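Local coordinates for conserved hypothetical protein (Agrobacterium tumefaciens, PDB 2FEX) that is of unknown function but belongs to the DJ-1/PfpI family, and may share the nucleophile-dependent chemistry of some of its relatives, at residues R3-L8 with D65-P70; T119-A124 with T152-A157. All blocks are in the same frame, centred on the assembly; numbering follows the deposited sequence. Where two conformers were deposited one is given.

Contact 1: R3-L8 with D65-P70; sequences RIAIAL and DALVIP
I4 and V68 meet methyl to methyl on one face of the parallel part of the central mixed sheet, I4 CG2 lying 3.6 Å from V68 CG2 as the two side chains cross obliquely. V68 presents this branch because its CG1 is anti to the backbone N (chi1 174°), which leaves CG2 beside the N and turned to strand 3-7. The same face carries I6, whose CG2 comes within 4.0 Å of P70 CD, the isoleucine and the proline ring set at about a right angle; A21 and L20 of helix 18-27 pack on I6 and V68 respectively. On the face of A5 and L67, the leucine CD1 lies 4.2 Å from A5 CB and also 4.3 Å from A7 CB, which points at the partner strand. The backbones run in parallel register, with A5 at the centre. A5 N donates to A66 O, A5 O accepts V68 N at 2.8 Å, and A7 N closes the ladder on V68 O. At the start of the pair D65 folds back on R3 with CG beside its own backbone N (chi1 -60°), and OD2 takes R3 N on its anti lone pair at 2.8 Å, while D65 N returns a more bent bond to R3 O. The guanidinium of R3 leads away to a salt bridge with E31. Past the last ladder bond, P70 has no N-H to give: its CD sits 3.2 Å from A7 O. The chemistry is thus divided: an apolar middle in which A5 and A7 pair with strand 66-69 while I4 and I6 turn their backbone bonds to strand 31-36, a carboxylate closing one end, and a water bridging A7 O and P70 O where proline interrupts the ladder.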
loop_
_atom_site.group_PDB
_atom_site.type_symbol
_atom_site.label_atom_id
_atom_site.label_comp_id
_atom_site.label_asym_id
_atom_site.label_seq_id
_atom_site.Cartn_x
_atom_site.Cartn_y
_atom_site.Cartn_z
ATOM N N ARG A 3 -10.699 15.088 8.662
ATOM C CA ARG A 3 -9.270 15.153 8.357
ATOM C C ARG A 3 -8.548 14.092 9.171
ATOM O O ARG A 3 -8.813 13.940 10.371
ATOM C CB ARG A 3 -8.682 16.514 8.736
ATOM C CG ARG A 3 -9.102 17.718 7.904
ATOM C CD ARG A 3 -8.359 18.987 8.444
ATOM N NE ARG A 3 -7.167 19.348 7.677
ATOM C CZ ARG A 3 -6.102 19.989 8.156
ATOM N NH1 ARG A 3 -6.030 20.343 9.443
ATOM N NH2 ARG A 3 -5.083 20.273 7.342
ATOM N N ILE A 4 -7.638 13.356 8.514
ATOM C CA ILE A 4 -6.962 12.270 9.194
ATOM C C ILE A 4 -5.485 12.571 9.053
ATOM O O ILE A 4 -5.019 12.805 7.927
ATOM C CB ILE A 4 -7.253 10.907 8.514
ATOM C CG1 ILE A 4 -8.787 10.560 8.630
ATOM C CG2 ILE A 4 -6.343 9.763 9.081
ATOM C CD1 ILE A 4 -9.158 9.190 7.907
ATOM N N ALA A 5 -4.741 12.501 10.151
ATOM C CA ALA A 5 -3.287 12.625 10.111
ATOM C C ALA A 5 -2.694 11.219 10.053
ATOM O O ALA A 5 -3.068 10.316 10.848
ATOM C CB ALA A 5 -2.785 13.317 11.392
ATOM N N ILE A 6 -1.740 11.051 9.152
ATOM C CA ILE A 6 -1.050 9.765 9.025
ATOM C C ILE A 6 0.410 10.033 9.387
ATOM O O ILE A 6 1.109 10.834 8.729
ATOM C CB ILE A 6 -1.178 9.172 7.591
ATOM C CG1 ILE A 6 -2.701 8.871 7.386
ATOM C CG2 ILE A 6 -0.268 7.911 7.514
ATOM C CD1 ILE A 6 -2.970 8.196 6.058
ATOM N N ALA A 7 0.851 9.400 10.477
ATOM C CA ALA A 7 2.176 9.690 11.030
ATOM C C ALA A 7 3.188 8.712 10.426
ATOM O O ALA A 7 3.365 7.584 10.929
ATOM C CB ALA A 7 2.156 9.544 12.606
ATOM N N LEU A 8 3.837 9.162 9.355
ATOM C CA LEU A 8 4.901 8.384 8.694
ATOM C C LEU A 8 6.199 8.459 9.470
ATOM O O LEU A 8 6.366 9.264 10.424
ATOM C CB LEU A 8 5.154 8.986 7.275
ATOM C CG LEU A 8 3.920 9.003 6.335
ATOM C CD1 LEU A 8 4.284 9.699 4.977
ATOM C CD2 LEU A 8 3.273 7.548 6.115
ATOM N N ASP A 65 -9.366 14.879 13.004
ATOM C CA ASP A 65 -10.303 13.916 13.567
ATOM C C ASP A 65 -9.681 12.572 14.039
ATOM O O ASP A 65 -10.258 11.874 14.873
ATOM C CB ASP A 65 -11.396 13.646 12.537
ATOM C CG ASP A 65 -12.149 14.908 12.191
ATOM O OD1 ASP A 65 -12.985 15.318 13.030
ATOM O OD2 ASP A 65 -11.839 15.550 11.163
ATOM N N ALA A 66 -8.537 12.202 13.459
ATOM C CA ALA A 66 -7.953 10.876 13.736
ATOM C C ALA A 66 -6.465 10.925 13.496
ATOM O O ALA A 66 -5.998 11.655 12.613
ATOM C CB ALA A 66 -8.623 9.815 12.842
ATOM N N LEU A 67 -5.739 10.161 14.299
ATOM C CA LEU A 67 -4.285 9.991 14.155
ATOM C C LEU A 67 -4.035 8.525 13.840
ATOM O O LEU A 67 -4.391 7.613 14.611
ATOM C CB LEU A 67 -3.614 10.335 15.473
ATOM C CG LEU A 67 -2.136 10.006 15.567
ATOM C CD1 LEU A 67 -1.381 10.938 14.557
ATOM C CD2 LEU A 67 -1.624 10.225 17.014
ATOM N N VAL A 68 -3.432 8.277 12.685
ATOM C CA VAL A 68 -3.238 6.892 12.187
ATOM C C VAL A 68 -1.751 6.672 12.048
ATOM O O VAL A 68 -1.068 7.468 11.386
ATOM C CB VAL A 68 -3.920 6.692 10.817
ATOM C CG1 VAL A 68 -3.580 5.314 10.239
ATOM C CG2 VAL A 68 -5.444 6.858 10.978
ATOM N N ILE A 69 -1.254 5.635 12.719
ATOM C CA ILE A 69 0.200 5.391 12.786
ATOM C C ILE A 69 0.534 4.045 12.107
ATOM O O ILE A 69 0.256 2.981 12.672
ATOM C CB ILE A 69 0.717 5.453 14.242
ATOM C CG1 ILE A 69 0.178 6.682 14.966
ATOM C CG2 ILE A 69 2.241 5.383 14.231
ATOM C CD1 ILE A 69 0.568 6.661 16.459
ATOM N N PRO A 70 1.111 4.071 10.877
ATOM C CA PRO A 70 1.522 2.799 10.260
ATOM C C PRO A 70 2.773 2.225 10.962
ATOM O O PRO A 70 3.586 2.976 11.592
ATOM C CB PRO A 70 1.938 3.170 8.804
ATOM C CG PRO A 70 2.340 4.698 8.950
ATOM C CD PRO A 70 1.355 5.253 10.025
HETATM O O HOH W 1 4.815 5.489 11.788
#

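Contact 2: T119-A124 with T152-A157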
loop_
_atom_site.group_PDB
_atom_site.type_symbol
_atom_site.label_atom_id
_atom_site.label_comp_id
_atom_site.label_asym_id
_atom_site.label_seq_id
_atom_site.Cartn_x
_atom_site.Cartn_y
_atom_site.Cartn_z
ATOM N N THR A 119 -5.565 -5.514 19.556
ATOM C CA THR A 119 -4.781 -6.624 19.078
ATOM C C THR A 119 -3.432 -6.038 18.594
ATOM O O THR A 119 -3.066 -4.891 18.949
ATOM C CB THR A 119 -5.518 -7.426 17.980
ATOM O OG1 THR A 119 -4.832 -8.667 17.697
ATOM C CG2 THR A 119 -5.706 -6.569 16.686
ATOM N N GLY A 120 -2.677 -6.868 17.888
ATOM C CA GLY A 120 -1.306 -6.460 17.485
ATOM C C GLY A 120 -0.742 -7.586 16.646
ATOM O O GLY A 120 -1.466 -8.549 16.230
ATOM N N ASN A 121 0.561 -7.528 16.410
ATOM C CA ASN A 121 1.186 -8.642 15.677
ATOM C C ASN A 121 1.225 -9.904 16.517
ATOM O O ASN A 121 1.135 -11.025 15.957
ATOM C CB ASN A 121 2.606 -8.262 15.281
ATOM C CG ASN A 121 2.627 -7.286 14.133
ATOM O OD1 ASN A 121 1.673 -7.224 13.339
ATOM N ND2 ASN A 121 3.724 -6.490 14.046
ATOM N N ALA A 122 1.380 -9.713 17.827
ATOM C CA ALA A 122 1.371 -10.799 18.822
ATOM C C ALA A 122 1.302 -10.177 20.217
ATOM O O ALA A 122 1.773 -9.022 20.410
ATOM C CB ALA A 122 2.687 -11.585 18.718
ATOM N N LEU A 123 0.785 -10.944 21.178
ATOM C CA LEU A 123 0.746 -10.421 22.553
ATOM C C LEU A 123 2.197 -10.106 23.009
ATOM O O LEU A 123 2.449 -9.091 23.671
ATOM C CB LEU A 123 0.117 -11.443 23.513
ATOM C CG LEU A 123 0.131 -11.093 25.008
ATOM C CD1 LEU A 123 -0.479 -9.769 25.323
ATOM C CD2 LEU A 123 -0.604 -12.228 25.731
ATOM N N ALA A 124 3.145 -10.975 22.622
ATOM C CA ALA A 124 4.554 -10.799 23.088
ATOM C C ALA A 124 5.174 -9.493 22.527
ATOM O O ALA A 124 6.036 -8.857 23.185
ATOM C CB ALA A 124 5.394 -11.984 22.674
ATOM N N THR A 152 -6.596 -0.991 16.553
ATOM C CA THR A 152 -5.324 -1.671 16.429
ATOM C C THR A 152 -5.450 -2.852 15.445
ATOM O O THR A 152 -6.531 -3.366 15.216
ATOM C CB THR A 152 -4.798 -2.168 17.815
ATOM O OG1 THR A 152 -5.850 -2.909 18.460
ATOM C CG2 THR A 152 -4.326 -0.941 18.677
ATOM N N ALA A 153 -4.307 -3.242 14.867
ATOM C CA ALA A 153 -4.238 -4.367 13.930
ATOM C C ALA A 153 -2.826 -4.852 13.798
ATOM O O ALA A 153 -1.861 -4.126 14.080
ATOM C CB ALA A 153 -4.715 -3.896 12.561
ATOM N N ALA A 154 -2.733 -6.109 13.344
ATOM C CA ALA A 154 -1.442 -6.686 12.973
ATOM C C ALA A 154 -1.134 -6.105 11.564
ATOM O O ALA A 154 -2.073 -5.700 10.820
ATOM C CB ALA A 154 -1.609 -8.172 12.898
ATOM N N GLY A 155 0.137 -6.163 11.193
ATOM C CA GLY A 155 0.551 -5.745 9.861
ATOM C C GLY A 155 -0.111 -6.568 8.760
ATOM O O GLY A 155 -0.229 -6.088 7.636
ATOM N N SER A 156 -0.537 -7.792 9.096
ATOM C CA SER A 156 -1.239 -8.654 8.124
ATOM C C SER A 156 -2.706 -8.241 7.855
ATOM O O SER A 156 -3.398 -8.909 7.048
ATOM C CB SER A 156 -1.242 -10.098 8.673
ATOM O OG SER A 156 -1.746 -10.087 10.020
ATOM N N ALA A 157 -3.200 -7.206 8.556
ATOM C CA ALA A 157 -4.643 -6.871 8.468
ATOM C C ALA A 157 -4.868 -5.418 7.981
ATOM O O ALA A 157 -5.622 -4.678 8.633
ATOM C CB ALA A 157 -5.323 -7.072 9.842
HETATM O O HOH W 2 1.474 -9.206 10.844
#
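T119 N donates to T152 OG1 at 2.8 Å, tying the segment before helix 123-127 to the end of strand 150-153, at the carboxyl edge of the parallel strands in this DJ-1/PfpI flavodoxin-like fold. T152 OG1 occupies the crowded position between its own backbone N and carbonyl carbon (chi1 51°), which aims OG1, as acceptor, at T119 N. T119 answers with its methyl: OG1 is anti to the backbone N (chi1 -169°) and bonds to R139 O, leaving CG2 to lie over the strand backbone, 3.6 Å from T152 O and 3.8 Å from A153 CA. G120 brings no side chain, and its carbonyl O reaches A154 CB at 3.4 Å. Beyond strand 150-153, A154 to A157 form a type I beta turn, closed by A157 N on A154 O and leading into helix 158-168. N121 reaches the first bend of this turn with its amide, and also touches C101 of the probable nucleophile elbow. A water donates a longer bond to N121 OD1 and accepts a weak one from S156 N. The direct grip is tighter: G155 N points at N121 OD1 in the carbonyl plane, 2.8 Å away with a C=O...N angle of 156°.

In the fold
Both contacts belong to the same mixed sheet, their centres 18 Å apart and their nearest atoms about 8 Å apart without touching. Contact 1 joins two central strands, 3-7 and 66-69; strand 96-100 lies between 66-69 and strand 150-153, which enters contact 2. The two are in series along the chain. Both reach the probable nucleophile elbow of G99, C101 and A103, which spans the end of strand 96-100 and the start of helix 102-109: I69 of contact 1 touches A103, while N121 of contact 2 touches C101 and A153 shares backbone bonds with G99 and C101. The presumed reactive cysteine, as in DJ-1 relatives, is thus touched directly from contact 2 alone.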